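Local coordinates for protein lysyl oxidase (Pichia pastoris, PDB 1W7C) that probably catalyses oxidative deamination of primary amines, including lysine side chains, with copper and a topaquinone cofactor formed from one of its own tyrosines, at residues F367-G372 with A379-T384; D298-S303 with L397-F402. All coordinates share one frame; numbering follows the deposited sequence.

In the fold
Contacts 1 and 2 lie on the same side of the chain's centre, their own centres 10 Å apart, and share the antiparallel hairpin of strands 380-388 and 391-405. Gly-380 O to Val-401 N, 2.9 Å, is probably one of the bonds joining its arms. Tyr-381 and Phe-382 leave their strand in opposite directions: Tyr-381 meets the loop of contact 1, while Phe-382 packs its CZ 3.5 Å from Phe-302 CE2 of contact 2. Both contacts are mostly buried, with Tyr-381 and Gly-372 of contact 1 and Glu-300 of contact 2 partly exposed. Their chemistry differs: contact 1 combines apolar touching with a water bridge, contact 2 a direct tyrosine-carboxylate bond with aromatic and aliphatic packing.

Contact 1 (F367-G372 with A379-T384); sequences FSLVPG and AGYFTT. With NAG (2-acetamido-2-deoxy-beta-D-glucopyranose), chain T.
Leu-369 and Tyr-381 face each other with their CA atoms 8.6 Å apart, and Pro-371 CA lies 8.3 Å from Ala-379 CA, so the loop 367-372 and the start of strand 380-388 run in opposite senses at a spacing bridged by side chains. Most of that bridging falls to Tyr-381. Its CG stands anti to the carbonyl carbon (chi1 -72°), which sends the ring across to the loop. Leu-369 meets one edge of this ring, near its plane: CD1 is 3.8 Å from Tyr-381 CE2, and Leu-369 CB closes on the same CE2, so both the branch and the root of the leucine bear on one corner. Farther along, the hydroxyl reaches Pro-371, where Tyr-381 OH comes within 3.4 Å of Pro-371 CA, an approach oblique to the ring.

In the enzyme domain of this copper amine oxidase, strand 380-388 forms a beta hairpin with strand 391-405. The loop is tied to that second arm by backbone bonding of Leu-369 with Leu-397, and the Cys-375 to Cys-400 disulfide fastens the connection between the two segments to the same arm.

Polar linkage across the contact is indirect. One water accepts from Gly-372 N at 2.9 Å and lies 2.7 Å from Tyr-381 OH, in the ring plane at its edge, thereby bridging the phenol to the loop backbone. Two residues on from Tyr-381, Thr-383 turns to the sugar near Asn-394, with its CG2 3.6 Å from NAG O5. On the loop, Val-370 packs on Ile-421 of the second subunit.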
loop_
_atom_site.group_PDB
_atom_site.type_symbol
_atom_site.label_atom_id
_atom_site.label_comp_id
_atom_site.label_asym_id
_atom_site.label_seq_id
_atom_site.Cartn_x
_atom_site.Cartn_y
_atom_site.Cartn_z
ATOM N N PHE A 367 -20.545 -1.763 -17.269
ATOM C CA PHE A 367 -21.021 -0.406 -17.540
ATOM C C PHE A 367 -19.897 0.545 -17.888
ATOM O O PHE A 367 -18.734 0.262 -17.649
ATOM C CB PHE A 367 -21.708 0.183 -16.304
ATOM C CG PHE A 367 -22.885 -0.604 -15.792
ATOM C CD1 PHE A 367 -22.708 -1.624 -14.860
ATOM C CD2 PHE A 367 -24.183 -0.248 -16.162
ATOM C CE1 PHE A 367 -23.790 -2.314 -14.355
ATOM C CE2 PHE A 367 -25.281 -0.934 -15.653
ATOM C CZ PHE A 367 -25.089 -1.959 -14.741
ATOM N N SER A 368 -20.266 1.708 -18.411
ATOM C CA SER A 368 -19.322 2.796 -18.700
ATOM C C SER A 368 -18.792 3.420 -17.394
ATOM O O SER A 368 -19.448 3.360 -16.342
ATOM C CB SER A 368 -20.011 3.891 -19.519
ATOM O OG SER A 368 -20.412 3.422 -20.781
ATOM N N LEU A 369 -17.632 4.061 -17.507
ATOM C CA LEU A 369 -17.047 4.909 -16.464
ATOM C C LEU A 369 -17.765 6.262 -16.422
ATOM O O LEU A 369 -18.150 6.799 -17.445
ATOM C CB LEU A 369 -15.557 5.128 -16.753
ATOM C CG LEU A 369 -14.683 3.906 -16.665
ATOM C CD1 LEU A 369 -13.394 4.094 -17.439
ATOM C CD2 LEU A 369 -14.415 3.569 -15.244
ATOM N N VAL A 370 -17.903 6.810 -15.216
ATOM C CA VAL A 370 -18.496 8.148 -14.993
ATOM C C VAL A 370 -17.389 9.176 -15.082
ATOM O O VAL A 370 -16.525 9.236 -14.207
ATOM C CB VAL A 370 -19.176 8.226 -13.640
ATOM C CG1 VAL A 370 -19.739 9.611 -13.427
ATOM C CG2 VAL A 370 -20.278 7.101 -13.520
ATOM N N PRO A 371 -17.403 10.006 -16.122
ATOM C CA PRO A 371 -16.363 11.022 -16.274
ATOM C C PRO A 371 -16.243 11.928 -15.048
ATOM O O PRO A 371 -17.247 12.247 -14.397
ATOM C CB PRO A 371 -16.841 11.850 -17.507
ATOM C CG PRO A 371 -17.640 10.859 -18.292
ATOM C CD PRO A 371 -18.364 10.062 -17.252
ATOM N N GLY A 372 -15.014 12.339 -14.759
ATOM C CA GLY A 372 -14.704 13.265 -13.686
ATOM C C GLY A 372 -14.632 12.619 -12.319
ATOM O O GLY A 372 -13.900 13.113 -11.459
ATOM N N ALA A 379 -8.570 12.410 -18.171
ATOM C CA ALA A 379 -8.494 11.062 -18.754
ATOM C C ALA A 379 -8.963 11.052 -20.204
ATOM O O ALA A 379 -9.824 11.830 -20.576
ATOM C CB ALA A 379 -9.343 10.082 -17.987
ATOM N N GLY A 380 -8.408 10.147 -20.986
ATOM C CA GLY A 380 -8.970 9.764 -22.257
ATOM C C GLY A 380 -9.692 8.423 -22.111
ATOM O O GLY A 380 -9.296 7.565 -21.354
ATOM N N TYR A 381 -10.766 8.272 -22.896
ATOM C CA TYR A 381 -11.638 7.108 -22.800
ATOM C C TYR A 381 -11.653 6.296 -24.086
ATOM O O TYR A 381 -11.552 6.860 -25.201
ATOM C CB TYR A 381 -13.077 7.561 -22.500
ATOM C CG TYR A 381 -13.239 8.057 -21.115
ATOM C CD1 TYR A 381 -13.127 9.384 -20.830
ATOM C CD2 TYR A 381 -13.434 7.173 -20.060
ATOM C CE1 TYR A 381 -13.230 9.860 -19.551
ATOM C CE2 TYR A 381 -13.544 7.619 -18.784
ATOM C CZ TYR A 381 -13.438 8.962 -18.521
ATOM O OH TYR A 381 -13.528 9.422 -17.228
ATOM N N PHE A 382 -11.814 4.988 -23.915
ATOM C CA PHE A 382 -11.743 4.020 -25.015
ATOM C C PHE A 382 -12.927 3.092 -25.055
ATOM O O PHE A 382 -13.458 2.706 -24.024
ATOM C CB PHE A 382 -10.393 3.245 -24.929
ATOM C CG PHE A 382 -9.244 4.177 -25.166
ATOM C CD1 PHE A 382 -8.708 4.908 -24.121
ATOM C CD2 PHE A 382 -8.829 4.473 -26.465
ATOM C CE1 PHE A 382 -7.747 5.888 -24.366
ATOM C CE2 PHE A 382 -7.862 5.439 -26.714
ATOM C CZ PHE A 382 -7.306 6.129 -25.659
ATOM N N THR A 383 -13.342 2.780 -26.279
ATOM C CA THR A 383 -14.486 1.942 -26.567
ATOM C C THR A 383 -13.996 0.525 -26.835
ATOM O O THR A 383 -13.010 0.314 -27.572
ATOM C CB THR A 383 -15.185 2.494 -27.824
ATOM O OG1 THR A 383 -15.667 3.815 -27.561
ATOM C CG2 THR A 383 -16.398 1.656 -28.175
ATOM N N THR A 384 -14.706 -0.443 -26.260
ATOM C CA THR A 384 -14.459 -1.854 -26.485
ATOM C C THR A 384 -15.770 -2.544 -26.850
ATOM O O THR A 384 -16.809 -1.921 -26.833
ATOM C CB THR A 384 -13.847 -2.528 -25.243
ATOM O OG1 THR A 384 -14.767 -2.410 -24.145
ATOM C CG2 THR A 384 -12.549 -1.836 -24.846
HETATM C C1 NAG T . -18.511 1.663 -31.332
HETATM C C2 NAG T . -18.966 1.788 -32.801
HETATM C C3 NAG T . -17.997 2.640 -33.612
HETATM C C4 NAG T . -17.821 3.993 -32.934
HETATM C C5 NAG T . -17.464 3.796 -31.447
HETATM C C6 NAG T . -17.392 5.141 -30.716
HETATM C C7 NAG T . -20.321 0.121 -33.936
HETATM C C8 NAG T . -20.262 -0.844 -35.082
HETATM N N2 NAG T . -19.142 0.495 -33.436
HETATM O O3 NAG T . -18.472 2.850 -34.930
HETATM O O4 NAG T . -16.840 4.742 -33.628
HETATM O O5 NAG T . -18.452 2.991 -30.833
HETATM O O6 NAG T . -18.697 5.676 -30.611
HETATM O O7 NAG T . -21.409 0.523 -33.513
HETATM O O HOH W 1 -12.978 11.981 -16.809
#

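Contact 2 (D298-S303 with L397-F402); sequences DEEYFS and LSYCVF. Unlike the reference sequence in segment 298-303: Asp-298 (reference Glu).
Tyr-399 OH donates a hydrogen bond of 2.6 Å to Glu-300 OE1, reaching that oxygen on its anti side and 23° out of the carboxylate plane. Carboxylate and phenol ring are nearly coplanar, their planes 14° apart, and OE1 sits at the ring edge, 3.3 Å from Tyr-399 CE2. The other flank of the hydroxyl meets Phe-302: its CE1 is 3.5 Å from Tyr-399 OH, which lies at the edge of the phenylalanine ring, and Phe-302 CZ is 4.0 Å from Tyr-399 CE1. Val-401 completes the patch, its CG2 lying 3.8 Å from Phe-302 CE2.

Both sides of the contact sit at beta bulges. Glu-300 and Tyr-301 both face Asp-296 in a G1 bulge, with Glu-300 at positive phi; Ser-398 and Tyr-399 both face Phe-382 in a classic bulge. The Tyr-399 ring starts between the backbone N and the carbonyl carbon (chi1 67°) and meets the Phe-382 ring at a shallow angle between planes. Thr-311 OG1, on strand 307-314, also hydrogen-bonds Tyr-399 OH.

A phenylalanine in place of Tyr-399 would probably leave Glu-300 OE1 without this donor and its carboxylate freer to turn. With two hydrogen-bond partners, the hydroxyl of the buried Tyr-399 is likely to be fixed in rotation, and its bond to Glu-300, together with a magnesium ion about 5 Å from the Glu-300 side chain, would be expected to favour the ionised carboxylate.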
loop_
_atom_site.group_PDB
_atom_site.type_symbol
_atom_site.label_atom_id
_atom_site.label_comp_id
_atom_site.label_asym_id
_atom_site.label_seq_id
_atom_site.Cartn_x
_atom_site.Cartn_y
_atom_site.Cartn_z
ATOM N N ASP A 298 -6.633 2.952 -33.694
ATOM C CA ASP A 298 -7.061 1.723 -34.384
ATOM C C ASP A 298 -6.448 0.471 -33.746
ATOM O O ASP A 298 -7.083 -0.577 -33.707
ATOM C CB ASP A 298 -6.671 1.761 -35.865
ATOM C CG ASP A 298 -7.581 2.606 -36.695
ATOM O OD1 ASP A 298 -8.510 3.284 -36.181
ATOM O OD2 ASP A 298 -7.438 2.645 -37.929
ATOM N N GLU A 299 -5.227 0.591 -33.233
ATOM C CA GLU A 299 -4.519 -0.561 -32.708
ATOM C C GLU A 299 -4.547 -0.674 -31.180
ATOM O O GLU A 299 -4.075 -1.660 -30.638
ATOM C CB GLU A 299 -3.068 -0.589 -33.200
ATOM C CG GLU A 299 -2.896 -0.602 -34.713
ATOM C CD GLU A 299 -3.549 -1.793 -35.397
ATOM O OE1 GLU A 299 -3.788 -2.849 -34.790
ATOM O OE2 GLU A 299 -3.834 -1.684 -36.593
ATOM N N GLU A 300 -5.117 0.311 -30.513
ATOM C CA GLU A 300 -5.119 0.362 -29.059
ATOM C C GLU A 300 -3.693 0.056 -28.507
ATOM O O GLU A 300 -3.481 -0.765 -27.629
ATOM C CB GLU A 300 -6.198 -0.567 -28.434
ATOM C CG GLU A 300 -7.547 0.163 -28.583
ATOM C CD GLU A 300 -8.685 -0.698 -28.111
ATOM O OE1 GLU A 300 -9.165 -0.516 -26.960
ATOM O OE2 GLU A 300 -9.053 -1.624 -28.882
ATOM N N TYR A 301 -2.757 0.817 -29.078
ATOM C CA TYR A 301 -1.362 0.826 -28.649
ATOM C C TYR A 301 -1.106 2.165 -27.976
ATOM O O TYR A 301 -1.552 3.209 -28.474
ATOM C CB TYR A 301 -0.426 0.639 -29.848
ATOM C CG TYR A 301 1.027 0.778 -29.481
ATOM C CD1 TYR A 301 1.741 -0.297 -28.951
ATOM C CD2 TYR A 301 1.698 1.971 -29.659
ATOM C CE1 TYR A 301 3.063 -0.176 -28.602
ATOM C CE2 TYR A 301 3.033 2.109 -29.292
ATOM C CZ TYR A 301 3.725 1.024 -28.787
ATOM O OH TYR A 301 5.051 1.140 -28.407
ATOM N N PHE A 302 -0.446 2.124 -26.817
ATOM C CA PHE A 302 -0.228 3.294 -25.968
ATOM C C PHE A 302 1.260 3.474 -25.700
ATOM O O PHE A 302 1.973 2.493 -25.564
ATOM C CB PHE A 302 -0.956 3.067 -24.626
ATOM C CG PHE A 302 -2.429 3.053 -24.783
ATOM C CD1 PHE A 302 -3.096 1.886 -25.103
ATOM C CD2 PHE A 302 -3.168 4.226 -24.698
ATOM C CE1 PHE A 302 -4.459 1.916 -25.358
ATOM C CE2 PHE A 302 -4.510 4.236 -24.945
ATOM C CZ PHE A 302 -5.154 3.109 -25.263
ATOM N N SER A 303 1.714 4.730 -25.708
ATOM C CA SER A 303 3.083 5.097 -25.355
ATOM C C SER A 303 3.074 6.220 -24.313
ATOM O O SER A 303 2.304 7.176 -24.383
ATOM C CB SER A 303 3.905 5.545 -26.612
ATOM O OG SER A 303 3.530 6.806 -27.067
ATOM N N LEU A 397 -16.630 4.554 -23.175
ATOM C CA LEU A 397 -16.124 4.871 -21.843
ATOM C C LEU A 397 -15.822 3.586 -21.047
ATOM O O LEU A 397 -16.037 3.495 -19.841
ATOM C CB LEU A 397 -17.072 5.814 -21.105
ATOM C CG LEU A 397 -17.058 7.322 -21.519
ATOM C CD1 LEU A 397 -16.992 7.673 -22.988
ATOM C CD2 LEU A 397 -18.188 7.974 -20.801
ATOM N N SER A 398 -15.280 2.584 -21.744
ATOM C CA SER A 398 -15.029 1.274 -21.172
ATOM C C SER A 398 -13.769 1.213 -20.292
ATOM O O SER A 398 -13.771 0.553 -19.259
ATOM C CB SER A 398 -14.902 0.248 -22.306
ATOM O OG SER A 398 -14.627 -1.038 -21.816
ATOM N N TYR A 399 -12.718 1.882 -20.724
ATOM C CA TYR A 399 -11.546 2.071 -19.900
ATOM C C TYR A 399 -11.011 3.454 -20.113
ATOM O O TYR A 399 -11.328 4.103 -21.100
ATOM C CB TYR A 399 -10.496 0.973 -20.102
ATOM C CG TYR A 399 -9.801 0.927 -21.455
ATOM C CD1 TYR A 399 -8.611 1.587 -21.659
ATOM C CD2 TYR A 399 -10.306 0.178 -22.488
ATOM C CE1 TYR A 399 -7.926 1.487 -22.861
ATOM C CE2 TYR A 399 -9.628 0.062 -23.705
ATOM C CZ TYR A 399 -8.435 0.727 -23.887
ATOM O OH TYR A 399 -7.746 0.633 -25.075
ATOM N N CYS A 400 -10.243 3.942 -19.148
ATOM C CA CYS A 400 -9.665 5.275 -19.243
ATOM C C CYS A 400 -8.172 5.219 -19.027
ATOM O O CYS A 400 -7.648 4.293 -18.370
ATOM C CB CYS A 400 -10.296 6.266 -18.239
ATOM S SG CYS A 400 -9.797 5.939 -16.515
ATOM N N VAL A 401 -7.504 6.227 -19.579
ATOM C CA VAL A 401 -6.084 6.409 -19.476
ATOM C C VAL A 401 -5.798 7.821 -19.010
ATOM O O VAL A 401 -6.335 8.772 -19.566
ATOM C CB VAL A 401 -5.432 6.163 -20.850
ATOM C CG1 VAL A 401 -3.904 6.350 -20.773
ATOM C CG2 VAL A 401 -5.822 4.752 -21.394
ATOM N N PHE A 402 -4.991 7.983 -17.972
ATOM C CA PHE A 402 -4.666 9.291 -17.451
ATOM C C PHE A 402 -3.292 9.333 -16.823
ATOM O O PHE A 402 -2.776 8.320 -16.333
ATOM C CB PHE A 402 -5.719 9.822 -16.450
ATOM C CG PHE A 402 -5.855 9.004 -15.182
ATOM C CD1 PHE A 402 -6.691 7.905 -15.149
ATOM C CD2 PHE A 402 -5.178 9.374 -14.025
ATOM C CE1 PHE A 402 -6.854 7.161 -13.987
ATOM C CE2 PHE A 402 -5.340 8.632 -12.850
ATOM C CZ PHE A 402 -6.174 7.534 -12.837
#